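Local structure of putative transcriptional regulator protein (Vibrio parahaemolyticus, 3ER6) at the interface of chains A and B. The protein is a putative transcriptional regulator that probably binds specific DNA sequences through an AraC-type domain, here represented by its DJ-1/PfpI-family domain alone. Residues are numbered along the deposited sequence; one frame, centred on the assembly and turned at random. Chains: chain A/B, Putative transcriptional regulator protein.

Contact 1: the interface of chains A and B. Residues chain A 28-29, 32-33, 45; chain B 19, 58-59.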
loop_
_atom_site.group_PDB
_atom_site.type_symbol
_atom_site.label_atom_id
_atom_site.label_comp_id
_atom_site.label_asym_id
_atom_site.label_seq_id
_atom_site.Cartn_x
_atom_site.Cartn_y
_atom_site.Cartn_z
ATOM N N LEU A 28 -3.208 3.444 -6.642
ATOM C CA LEU A 28 -2.704 4.317 -7.693
ATOM C C LEU A 28 -1.410 3.808 -8.314
ATOM O O LEU A 28 -1.186 3.970 -9.528
ATOM C CB LEU A 28 -2.492 5.759 -7.168
ATOM C CG LEU A 28 -3.776 6.467 -6.688
ATOM C CD1 LEU A 28 -3.509 7.922 -6.302
ATOM C CD2 LEU A 28 -4.972 6.338 -7.704
ATOM N N GLU A 29 -0.516 3.268 -7.497
ATOM C CA GLU A 29 0.706 2.704 -8.067
ATOM C C GLU A 29 0.335 1.621 -9.043
ATOM O O GLU A 29 0.962 1.519 -10.091
ATOM C CB GLU A 29 1.549 2.093 -6.927
ATOM C CG GLU A 29 2.199 3.256 -6.101
ATOM C CD GLU A 29 3.038 2.821 -4.856
ATOM O OE1 GLU A 29 3.260 1.635 -4.666
ATOM O OE2 GLU A 29 3.436 3.724 -4.096
ATOM N N GLU A 32 -1.443 3.315 -12.276
ATOM C CA GLU A 32 -0.483 4.027 -13.160
ATOM C C GLU A 32 0.530 3.083 -13.846
ATOM O O GLU A 32 0.874 3.275 -15.052
ATOM C CB GLU A 32 0.269 5.144 -12.434
ATOM C CG GLU A 32 -0.713 6.241 -12.004
ATOM C CD GLU A 32 -0.007 7.526 -11.633
ATOM O OE1 GLU A 32 1.248 7.539 -11.597
ATOM O OE2 GLU A 32 -0.727 8.530 -11.365
ATOM N N THR A 33 1.015 2.097 -13.098
ATOM C CA THR A 33 1.883 1.072 -13.683
ATOM C C THR A 33 1.237 0.391 -14.896
ATOM O O THR A 33 1.872 0.202 -15.915
ATOM C CB THR A 33 2.386 0.049 -12.590
ATOM O OG1 THR A 33 3.067 0.802 -11.555
ATOM C CG2 THR A 33 3.345 -1.024 -13.208
ATOM N N THR A 45 -4.286 10.945 -12.256
ATOM C CA THR A 45 -4.807 10.583 -10.926
ATOM C C THR A 45 -4.638 11.717 -9.908
ATOM O O THR A 45 -3.726 12.564 -10.043
ATOM C CB THR A 45 -4.143 9.288 -10.377
ATOM O OG1 THR A 45 -2.804 9.579 -10.001
ATOM C CG2 THR A 45 -4.120 8.163 -11.464
ATOM N N ARG B 19 7.657 6.813 -6.264
ATOM C CA ARG B 19 6.953 6.016 -7.314
ATOM C C ARG B 19 6.385 4.758 -6.711
ATOM O O ARG B 19 5.330 4.220 -7.148
ATOM C CB ARG B 19 7.942 5.609 -8.454
ATOM C CG ARG B 19 8.660 6.805 -9.205
ATOM C CD ARG B 19 7.651 7.651 -9.960
ATOM N NE ARG B 19 7.016 8.649 -9.128
ATOM C CZ ARG B 19 5.869 9.277 -9.430
ATOM N NH1 ARG B 19 5.381 10.190 -8.623
ATOM N NH2 ARG B 19 5.206 8.991 -10.550
ATOM N N ARG B 58 2.477 9.455 -6.153
ATOM C CA ARG B 58 1.475 9.507 -7.229
ATOM C C ARG B 58 0.204 10.254 -6.774
ATOM O O ARG B 58 -0.091 10.350 -5.561
ATOM C CB ARG B 58 1.162 8.087 -7.728
ATOM C CG ARG B 58 2.437 7.398 -8.321
ATOM C CD ARG B 58 2.169 5.966 -8.641
ATOM N NE ARG B 58 3.407 5.241 -9.031
ATOM C CZ ARG B 58 3.917 5.135 -10.252
ATOM N NH1 ARG B 58 3.354 5.765 -11.298
ATOM N NH2 ARG B 58 5.021 4.388 -10.429
ATOM N N GLY B 59 -0.517 10.848 -7.732
ATOM C CA GLY B 59 -1.830 11.425 -7.403
ATOM C C GLY B 59 -1.597 12.867 -6.976
ATOM O O GLY B 59 -2.463 13.482 -6.338
HETATM O O HOH W 1 3.343 6.452 -5.202
HETATM O O HOH W 2 0.462 10.629 -10.486
#
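B:Arg58 reaches across the two-fold interface to A:Glu32 and forms a salt bridge. Its NH1 donates to carboxylate oxygen OE1 of A:Glu32 at 2.8 Å. The bond is fairly straight, 157° at the hydrogen. It lies in the guanidinium plane and meets OE1 on the anti side. The carboxylate and guanidinium planes are 86° apart, and the pairing seen is NH1 to OE1, not a flat two-pronged one. The two side chains run past each other in opposite directions. The B:Arg58 chain is extended from CG to NE (chi2 173°), which lays its CD against A:Glu29 CA at 3.6 Å. The side chain of A:Glu29 crosses that of B:Arg58 at about a right angle.

Second-shell groups fix both partners. B:Arg58 NE donates to the carbonyl O of B:Arg19 at 2.9 Å, on a lone pair. NH2 of B:Arg19 lies 3.8 Å above one face of the B:Arg58 guanidinium, toward its rim. On the other side, the hydroxyl OG1 of A:Thr45 donates to A:Glu32 OE2 at 2.7 Å. Water 2 joins the same OE2 to the backbone N of B:Gly59. Water 1 lies between A:Glu29 OE2 and the backbone N of B:Arg58.

The glutamates lie on helix 22-37 of chain A, and A:Thr45 on strand 43-48. B:Arg58 and B:Gly59 form the turn between strands 55-57 and 61-64.

Contact 2: the interface of chains A and B. Residues chain A 19-22, 26, 170; chain B 22, 25-26, 29.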
loop_
_atom_site.group_PDB
_atom_site.type_symbol
_atom_site.label_atom_id
_atom_site.label_comp_id
_atom_site.label_asym_id
_atom_site.label_seq_id
_atom_site.Cartn_x
_atom_site.Cartn_y
_atom_site.Cartn_z
ATOM N N ARG A 19 -4.327 7.557 9.093
ATOM C CA ARG A 19 -4.108 6.313 9.825
ATOM C C ARG A 19 -4.059 5.095 8.898
ATOM O O ARG A 19 -3.349 4.109 9.190
ATOM C CB ARG A 19 -5.212 6.127 10.882
ATOM C CG ARG A 19 -5.321 7.269 11.973
ATOM C CD ARG A 19 -4.060 7.366 12.892
ATOM N NE ARG A 19 -3.008 8.154 12.237
ATOM C CZ ARG A 19 -1.735 8.183 12.641
ATOM N NH1 ARG A 19 -0.849 8.885 11.982
ATOM N NH2 ARG A 19 -1.346 7.479 13.698
ATOM N N TYR A 20 -4.762 5.180 7.757
ATOM C CA TYR A 20 -4.899 4.057 6.858
ATOM C C TYR A 20 -5.046 4.598 5.461
ATOM O O TYR A 20 -6.161 4.663 4.925
ATOM C CB TYR A 20 -6.161 3.225 7.241
ATOM C CG TYR A 20 -5.958 2.553 8.587
ATOM C CD1 TYR A 20 -5.064 1.481 8.718
ATOM C CD2 TYR A 20 -6.623 3.011 9.739
ATOM C CE1 TYR A 20 -4.871 0.848 9.993
ATOM C CE2 TYR A 20 -6.405 2.443 10.992
ATOM C CZ TYR A 20 -5.564 1.370 11.124
ATOM O OH TYR A 20 -5.394 0.800 12.378
ATOM N N PHE A 21 -3.957 5.105 4.904
ATOM C CA PHE A 21 -4.021 5.603 3.513
ATOM C C PHE A 21 -3.159 4.796 2.551
ATOM O O PHE A 21 -3.253 5.007 1.317
ATOM C CB PHE A 21 -3.693 7.105 3.413
ATOM C CG PHE A 21 -2.207 7.418 3.482
ATOM C CD1 PHE A 21 -1.490 7.756 2.348
ATOM C CD2 PHE A 21 -1.532 7.391 4.720
ATOM C CE1 PHE A 21 -0.103 8.048 2.419
ATOM C CE2 PHE A 21 -0.168 7.706 4.792
ATOM C CZ PHE A 21 0.552 8.017 3.634
ATOM N N ALA A 22 -2.344 3.862 3.068
ATOM C CA ALA A 22 -1.446 3.078 2.163
ATOM C C ALA A 22 -2.188 2.413 1.044
ATOM O O ALA A 22 -1.708 2.398 -0.084
ATOM C CB ALA A 22 -0.682 2.015 2.910
ATOM N N SER A 26 -1.268 2.365 -2.868
ATOM C CA SER A 26 -0.937 1.158 -3.646
ATOM C C SER A 26 -1.870 1.028 -4.873
ATOM O O SER A 26 -1.424 0.594 -5.931
ATOM C CB SER A 26 -0.977 -0.113 -2.778
ATOM O OG SER A 26 -2.282 -0.338 -2.287
ATOM N N TYR A 170 -5.260 -4.771 2.470
ATOM C CA TYR A 170 -4.132 -4.356 1.616
ATOM C C TYR A 170 -4.054 -4.994 0.236
ATOM O O TYR A 170 -3.286 -4.510 -0.638
ATOM C CB TYR A 170 -2.745 -4.508 2.309
ATOM C CG TYR A 170 -2.764 -3.622 3.506
ATOM C CD1 TYR A 170 -2.728 -2.240 3.349
ATOM C CD2 TYR A 170 -2.963 -4.151 4.794
ATOM C CE1 TYR A 170 -2.801 -1.398 4.482
ATOM C CE2 TYR A 170 -3.059 -3.311 5.926
ATOM C CZ TYR A 170 -2.969 -1.933 5.729
ATOM O OH TYR A 170 -3.080 -1.067 6.787
ATOM N N ALA B 22 3.977 2.905 -1.186
ATOM C CA ALA B 22 2.818 2.419 -0.475
ATOM C C ALA B 22 3.154 1.255 0.448
ATOM O O ALA B 22 2.556 1.109 1.512
ATOM C CB ALA B 22 1.738 1.977 -1.443
ATOM N N ILE B 25 4.351 2.218 3.821
ATOM C CA ILE B 25 3.227 2.743 4.635
ATOM C C ILE B 25 2.347 1.628 5.150
ATOM O O ILE B 25 2.016 1.586 6.354
ATOM C CB ILE B 25 2.387 3.814 3.845
ATOM C CG1 ILE B 25 3.303 4.868 3.191
ATOM C CG2 ILE B 25 1.343 4.524 4.823
ATOM C CD1 ILE B 25 4.273 5.529 4.226
ATOM N N SER B 26 1.943 0.710 4.284
ATOM C CA SER B 26 1.160 -0.424 4.795
ATOM C C SER B 26 1.904 -1.230 5.901
ATOM O O SER B 26 1.301 -1.724 6.861
ATOM C CB SER B 26 0.741 -1.328 3.646
ATOM O OG SER B 26 1.809 -1.955 2.932
ATOM N N GLU B 29 1.399 0.610 9.038
ATOM C CA GLU B 29 0.017 0.543 9.512
ATOM C C GLU B 29 -0.226 -0.810 10.213
ATOM O O GLU B 29 -0.857 -0.846 11.310
ATOM C CB GLU B 29 -0.969 0.757 8.340
ATOM C CG GLU B 29 -0.852 2.160 7.751
ATOM C CD GLU B 29 -1.792 2.417 6.509
ATOM O OE1 GLU B 29 -2.495 1.478 6.110
ATOM O OE2 GLU B 29 -1.768 3.568 5.984
#
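B:Glu29 inserts its side chain between A:Tyr170 and the A:Tyr20-A:Ala22 segment of the partner DJ-1/PfpI-family domain. Its CB lies beside the phenol oxygen of A:Tyr170. CG is anti to the carbonyl carbon (chi1 -65°), and the chain is extended beyond it. CG passes the carbonyl O of A:Arg19 at 3.5 Å. The carboxyl carbon CD then packs on A:Tyr20 CA, also at 3.5 Å.

The two carboxylate oxygens part at the tip. OE1 accepts from A:Tyr170 OH at 2.7 Å through its anti lone pair. It lies at the edge of that phenol ring, in the ring plane, while the carboxylate is turned 48° from the ring. OE2 takes the backbone N of A:Ala22 at 3.0 Å. This bond is nearly straight, 163° at the hydrogen, and comes on the syn side. The backbone N of A:Phe21 adds a weak, bent bond to OE2. A:Ala22 begins helix 22-37, so OE2 caps the helix start, where the helix dipole may favour a negative charge.

Apolar contacts pack the helix beside it. Methyl CG2 of B:Ile25 sits above the plane of the A:Phe21 ring, at its CE2 rim, 3.5 Å from CE2. The starts of helix 22-37 of chain A and helix 22-36 of chain B meet through their alanine methyls. A:Ala22 CB rests on B:Ser26 CA at 3.6 Å, and B:Ala22 CB packs on A:Ser26 CA in return. B:Ser26 CB lies over the ring face of A:Tyr170, at the CD1-CE1 bond, 3.6 Å from CD1.

The centres of contact 1 and contact 2 lie about 14 Å apart in one two-fold interface. Both are built on the helix that begins at residue 22, with chain A supplying it in contact 1 and both chains in contact 2. Residues 19 and 29 occur in each, with the chains exchanged. A:Glu29 packs beside B:Arg58, while B:Glu29 caps the chain A helix start. By symmetry each patch occurs twice, so each copy does both, and the helix pair near the axis is flanked by salt bridges. This suggests a dimer, although the structure alone does not show that it forms in the full-length regulator.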